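Local coordinates for tengpin (Thermoanaerobacter tengcongensis, PDB 2VH4), which probably inhibits serine proteases, as a serpin that can adopt a latent conformation and form loop C-sheet polymers, at residues V165-N170 / V336-I341; Y314-L319 / D340-G345. All blocks are in the same frame, centred on the assembly; numbering follows the deposited sequence.

Contact 1 (V165-N170 / V336-I341); sequences VMYLIN and VTSVDI
Met166, Leu168 and Asn170 form the hydrogen-bonded pairs of an antiparallel ladder with Ile341, Val339 and Thr337, the two strand axes passing 4.5 Å apart. Each pair exchanges N-H and C=O. In the Met166 pair the bond from Met166 N to Ile341 O is weak, at 3.5 Å. Val165 N gives the same Ile341 O a stronger bond of 2.9 Å. Val165 and Met166 thus both face Ile341, which makes a classic beta bulge. Tyr167 and Asp340 lie side by side on one face and point the same way. Tyr167 CE2 is 3.2 Å from Asp340 OD2, an oblique approach, and ring and carboxylate planes are 40° apart. Tyr167 CG sits beside its own backbone N (chi1 -67°), and the ring leans toward the Asp340 strand. Asp164 OD2 takes a weak hydrogen bond from Tyr167 OH and lies close to Asp340 OD2, so one of these acids may hold a proton. On this face too, Ile169 CG2 touches Val336 CG1 at 3.7 Å. The other face is apolar near Ile341. There Leu168 CD1 meets Ile341 CG1 at 3.7 Å, and Met166 CB lies 3.9 Å from Ile341 CB. Further along this face, Asn170 bonds to Asn101 and Ser45, and Thr337 to His320 and Ser45. Helix 43-54 packs against this side. Strand 330-342 is probably the reactive-centre loop itself, inserted into serpin beta-sheet A between strands 164-177 and 314-326, as in the latent conformation.

Contact 2 (Y314-L319 / D340-G345); sequences YISEVL and DITAAG
Tyr314 and Thr342 exchange two backbone hydrogen bonds. Thr342 N reaches Tyr314 O at 2.9 Å and Tyr314 N reaches Thr342 O at 3.1 Å. Asp340 O is next in line. It takes Ser316 N at 2.9 Å and a weak bond from Ser316 OG. Asp340 N donates a hydrogen bond to Glu317 O at 2.8 Å. The backbone of Ser316 leaves the extended form, and the axes of the short segments stand at 135°, well short of straight antiparallel. Asn283 brackets this part of the strand, its ND2 bonded to Ser316 O and its OD1 to Val318 N. Strands 314-326 and 330-342 form a beta hairpin of serpin sheet A, and this contact lies at its open end, where the second strand runs out into a loop. The ring of Tyr314 reaches toward that loop. Its OH donates to Ala344 O over a short 2.5 Å, from above the carbonyl plane, and Gly345 O lies 2.7 Å from the same OH. Thr342 CG2 sits over one ring face, 3.9 Å from the centroid, in a CH-pi contact. Thr342 OG1 lies anti to the backbone N (chi1 -165°), which leaves CG2 for the ring while OG1 bonds to Asp164 OD1. A phenylalanine in place of Tyr314 would keep the ring but would probably leave Ala344 O without this donor and the loop less firmly held. On the opposite face of the strands, Ile315 CG1 meets Ile341 CD1 at 3.8 Å.

Strand 164-177 comes first in the chain, then 314-326, then 330-342. Contact 1 closes a long loop of 165 residues, rich in strand, that runs from 170 to 336. Contact 2 closes a short one of 20 residues, the body of the hairpin. The short loop starts within the long one and ends beyond it, so the two cross; the contacts share Asp340 and Ile341. Strand 330-342 therefore has a neighbour on either side, 164-177 and 314-326. The contacts also touch directly: Ser338 O is 2.8 Å from Leu319 N, a probable hydrogen bond. Val339 CG1 packs on Ile315 CG2. Together they tie three adjacent strands of sheet A.

Contact 1 (V165-N170 / V336-I341)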
loop_
_atom_site.group_PDB
_atom_site.type_symbol
_atom_site.label_atom_id
_atom_site.label_comp_id
_atom_site.label_asym_id
_atom_site.label_seq_id
_atom_site.Cartn_x
_atom_site.Cartn_y
_atom_site.Cartn_z
ATOM N N VAL A 165 -0.809 15.987 -16.512
ATOM C CA VAL A 165 -0.241 15.396 -17.726
ATOM C C VAL A 165 -0.042 13.882 -17.633
ATOM O O VAL A 165 0.035 13.201 -18.658
ATOM C CB VAL A 165 1.085 16.091 -18.159
ATOM C CG1 VAL A 165 0.859 17.577 -18.443
ATOM C CG2 VAL A 165 2.175 15.907 -17.117
ATOM N N MET A 166 0.039 13.363 -16.407
ATOM C CA MET A 166 0.296 11.934 -16.181
ATOM C C MET A 166 -0.282 11.412 -14.871
ATOM O O MET A 166 -0.205 12.071 -13.837
ATOM C CB MET A 166 1.804 11.623 -16.228
ATOM C CG MET A 166 2.119 10.119 -16.253
ATOM S SD MET A 166 3.870 9.686 -16.274
ATOM C CE MET A 166 4.308 9.930 -17.996
ATOM N N TYR A 167 -0.861 10.217 -14.929
ATOM C CA TYR A 167 -1.195 9.468 -13.723
ATOM C C TYR A 167 -0.459 8.140 -13.760
ATOM O O TYR A 167 -0.564 7.392 -14.734
ATOM C CB TYR A 167 -2.701 9.228 -13.605
ATOM C CG TYR A 167 -3.514 10.482 -13.389
ATOM C CD1 TYR A 167 -4.015 11.205 -14.468
ATOM C CD2 TYR A 167 -3.788 10.943 -12.105
ATOM C CE1 TYR A 167 -4.760 12.360 -14.276
ATOM C CE2 TYR A 167 -4.537 12.091 -11.903
ATOM C CZ TYR A 167 -5.013 12.798 -12.996
ATOM O OH TYR A 167 -5.759 13.932 -12.803
ATOM N N LEU A 168 0.311 7.873 -12.713
ATOM C CA LEU A 168 0.935 6.573 -12.537
ATOM C C LEU A 168 0.101 5.845 -11.493
ATOM O O LEU A 168 -0.055 6.334 -10.372
ATOM C CB LEU A 168 2.398 6.708 -12.086
ATOM C CG LEU A 168 3.300 7.591 -12.952
ATOM C CD1 LEU A 168 3.320 9.032 -12.441
ATOM C CD2 LEU A 168 4.705 7.032 -13.005
ATOM N N ILE A 169 -0.457 4.698 -11.873
ATOM C CA ILE A 169 -1.427 4.002 -11.023
ATOM C C ILE A 169 -1.081 2.532 -10.794
ATOM O O ILE A 169 -0.863 1.781 -11.743
ATOM C CB ILE A 169 -2.867 4.105 -11.600
ATOM C CG1 ILE A 169 -3.255 5.563 -11.856
ATOM C CG2 ILE A 169 -3.870 3.440 -10.661
ATOM C CD1 ILE A 169 -4.420 5.740 -12.811
ATOM N N ASN A 170 -1.034 2.131 -9.529
ATOM C CA ASN A 170 -0.922 0.724 -9.187
ATOM C C ASN A 170 -2.176 0.220 -8.486
ATOM O O ASN A 170 -2.718 0.901 -7.600
ATOM C CB ASN A 170 0.299 0.457 -8.315
ATOM C CG ASN A 170 0.291 -0.948 -7.727
ATOM O OD1 ASN A 170 -0.320 -1.196 -6.686
ATOM N ND2 ASN A 170 0.947 -1.878 -8.405
ATOM N N VAL A 336 -5.435 0.909 -4.284
ATOM C CA VAL A 336 -5.035 1.689 -5.438
ATOM C C VAL A 336 -4.133 2.819 -4.964
ATOM O O VAL A 336 -4.445 3.503 -3.981
ATOM C CB VAL A 336 -6.244 2.281 -6.208
ATOM C CG1 VAL A 336 -5.787 2.867 -7.538
ATOM C CG2 VAL A 336 -7.310 1.230 -6.451
ATOM N N THR A 337 -3.010 2.996 -5.652
ATOM C CA THR A 337 -2.183 4.185 -5.480
ATOM C C THR A 337 -2.085 4.914 -6.816
ATOM O O THR A 337 -1.568 4.367 -7.794
ATOM C CB THR A 337 -0.762 3.845 -4.971
ATOM O OG1 THR A 337 -0.842 2.991 -3.822
ATOM C CG2 THR A 337 -0.002 5.117 -4.596
ATOM N N SER A 338 -2.591 6.142 -6.861
ATOM C CA SER A 338 -2.415 6.977 -8.048
ATOM C C SER A 338 -1.515 8.172 -7.729
ATOM O O SER A 338 -1.712 8.863 -6.725
ATOM C CB SER A 338 -3.762 7.404 -8.659
ATOM O OG SER A 338 -4.040 8.776 -8.441
ATOM N N VAL A 339 -0.514 8.378 -8.583
ATOM C CA VAL A 339 0.426 9.486 -8.462
ATOM C C VAL A 339 0.100 10.518 -9.547
ATOM O O VAL A 339 0.090 10.198 -10.733
ATOM C CB VAL A 339 1.887 8.981 -8.588
ATOM C CG1 VAL A 339 2.891 10.128 -8.504
ATOM C CG2 VAL A 339 2.173 7.921 -7.521
ATOM N N ASP A 340 -0.179 11.750 -9.131
ATOM C CA ASP A 340 -0.653 12.779 -10.055
ATOM C C ASP A 340 0.422 13.804 -10.422
ATOM O O ASP A 340 0.881 14.580 -9.574
ATOM C CB ASP A 340 -1.904 13.471 -9.500
ATOM C CG ASP A 340 -2.599 14.351 -10.534
ATOM O OD1 ASP A 340 -2.004 14.624 -11.605
ATOM O OD2 ASP A 340 -3.755 14.764 -10.276
ATOM N N ILE A 341 0.797 13.796 -11.702
ATOM C CA ILE A 341 1.808 14.695 -12.256
ATOM C C ILE A 341 1.147 15.900 -12.940
ATOM O O ILE A 341 0.415 15.748 -13.929
ATOM C CB ILE A 341 2.749 13.945 -13.249
ATOM C CG1 ILE A 341 3.425 12.743 -12.571
ATOM C CG2 ILE A 341 3.779 14.885 -13.852
ATOM C CD1 ILE A 341 4.349 13.069 -11.388
#

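Contact 2 (Y314-L319 / D340-G345)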
loop_
_atom_site.group_PDB
_atom_site.type_symbol
_atom_site.label_atom_id
_atom_site.label_comp_id
_atom_site.label_asym_id
_atom_site.label_seq_id
_atom_site.Cartn_x
_atom_site.Cartn_y
_atom_site.Cartn_z
ATOM N N TYR A 314 5.401 18.373 -11.333
ATOM C CA TYR A 314 5.566 17.941 -9.945
ATOM C C TYR A 314 4.398 17.047 -9.546
ATOM O O TYR A 314 3.384 17.014 -10.242
ATOM C CB TYR A 314 5.659 19.162 -9.011
ATOM C CG TYR A 314 4.347 19.891 -8.814
ATOM C CD1 TYR A 314 3.511 19.575 -7.738
ATOM C CD2 TYR A 314 3.941 20.904 -9.696
ATOM C CE1 TYR A 314 2.307 20.228 -7.547
ATOM C CE2 TYR A 314 2.731 21.573 -9.510
ATOM C CZ TYR A 314 1.919 21.226 -8.433
ATOM O OH TYR A 314 0.717 21.863 -8.228
ATOM N N ILE A 315 4.546 16.325 -8.436
ATOM C CA ILE A 315 3.458 15.519 -7.881
ATOM C C ILE A 315 2.530 16.405 -7.051
ATOM O O ILE A 315 2.953 16.959 -6.029
ATOM C CB ILE A 315 3.971 14.356 -6.986
ATOM C CG1 ILE A 315 5.044 13.526 -7.703
ATOM C CG2 ILE A 315 2.806 13.469 -6.531
ATOM C CD1 ILE A 315 5.643 12.396 -6.862
ATOM N N SER A 316 1.277 16.543 -7.495
ATOM C CA SER A 316 0.267 17.275 -6.726
ATOM C C SER A 316 -0.336 16.392 -5.647
ATOM O O SER A 316 -0.657 16.872 -4.560
ATOM C CB SER A 316 -0.839 17.828 -7.623
ATOM O OG SER A 316 -1.439 16.796 -8.383
ATOM N N GLU A 317 -0.513 15.108 -5.951
ATOM C CA GLU A 317 -0.915 14.146 -4.924
ATOM C C GLU A 317 -0.592 12.691 -5.219
ATOM O O GLU A 317 -0.521 12.253 -6.373
ATOM C CB GLU A 317 -2.387 14.313 -4.479
ATOM C CG GLU A 317 -3.458 13.699 -5.372
ATOM C CD GLU A 317 -4.869 13.776 -4.756
ATOM O OE1 GLU A 317 -4.998 14.123 -3.560
ATOM O OE2 GLU A 317 -5.856 13.484 -5.471
ATOM N N VAL A 318 -0.360 11.976 -4.124
ATOM C CA VAL A 318 -0.331 10.541 -4.100
ATOM C C VAL A 318 -1.613 10.121 -3.383
ATOM O O VAL A 318 -1.711 10.214 -2.153
ATOM C CB VAL A 318 0.913 10.019 -3.356
ATOM C CG1 VAL A 318 0.972 8.492 -3.415
ATOM C CG2 VAL A 318 2.181 10.635 -3.942
ATOM N N LEU A 319 -2.610 9.702 -4.157
ATOM C CA LEU A 319 -3.849 9.196 -3.582
ATOM C C LEU A 319 -3.763 7.696 -3.327
ATOM O O LEU A 319 -3.344 6.928 -4.197
ATOM C CB LEU A 319 -5.044 9.502 -4.486
ATOM C CG LEU A 319 -6.433 9.326 -3.852
ATOM C CD1 LEU A 319 -6.560 10.161 -2.580
ATOM C CD2 LEU A 319 -7.524 9.690 -4.841
ATOM N N ASP A 340 -0.179 11.750 -9.131
ATOM C CA ASP A 340 -0.653 12.779 -10.055
ATOM C C ASP A 340 0.422 13.804 -10.422
ATOM O O ASP A 340 0.881 14.580 -9.574
ATOM C CB ASP A 340 -1.904 13.471 -9.500
ATOM C CG ASP A 340 -2.599 14.351 -10.534
ATOM O OD1 ASP A 340 -2.004 14.624 -11.605
ATOM O OD2 ASP A 340 -3.755 14.764 -10.276
ATOM N N ILE A 341 0.797 13.796 -11.702
ATOM C CA ILE A 341 1.808 14.695 -12.256
ATOM C C ILE A 341 1.147 15.900 -12.940
ATOM O O ILE A 341 0.415 15.748 -13.929
ATOM C CB ILE A 341 2.749 13.945 -13.249
ATOM C CG1 ILE A 341 3.425 12.743 -12.571
ATOM C CG2 ILE A 341 3.779 14.885 -13.852
ATOM C CD1 ILE A 341 4.349 13.069 -11.388
ATOM N N THR A 342 1.416 17.092 -12.413
ATOM C CA THR A 342 0.737 18.307 -12.870
ATOM C C THR A 342 1.684 19.492 -13.066
ATOM O O THR A 342 2.811 19.488 -12.574
ATOM C CB THR A 342 -0.427 18.693 -11.923
ATOM O OG1 THR A 342 -1.278 19.652 -12.567
ATOM C CG2 THR A 342 0.098 19.267 -10.625
ATOM N N ALA A 343 1.203 20.508 -13.778
ATOM C CA ALA A 343 2.042 21.622 -14.219
ATOM C C ALA A 343 1.978 22.843 -13.305
ATOM O O ALA A 343 2.970 23.562 -13.154
ATOM C CB ALA A 343 1.679 22.015 -15.640
ATOM N N ALA A 344 0.820 23.076 -12.700
ATOM C CA ALA A 344 0.592 24.325 -11.990
ATOM C C ALA A 344 -0.010 24.125 -10.599
ATOM O O ALA A 344 -0.339 23.002 -10.208
ATOM C CB ALA A 344 -0.284 25.251 -12.835
ATOM N N GLY A 345 -0.136 25.227 -9.862
ATOM C CA GLY A 345 -0.784 25.221 -8.561
ATOM C C GLY A 345 0.098 24.686 -7.454
ATOM O O GLY A 345 1.289 24.436 -7.660
#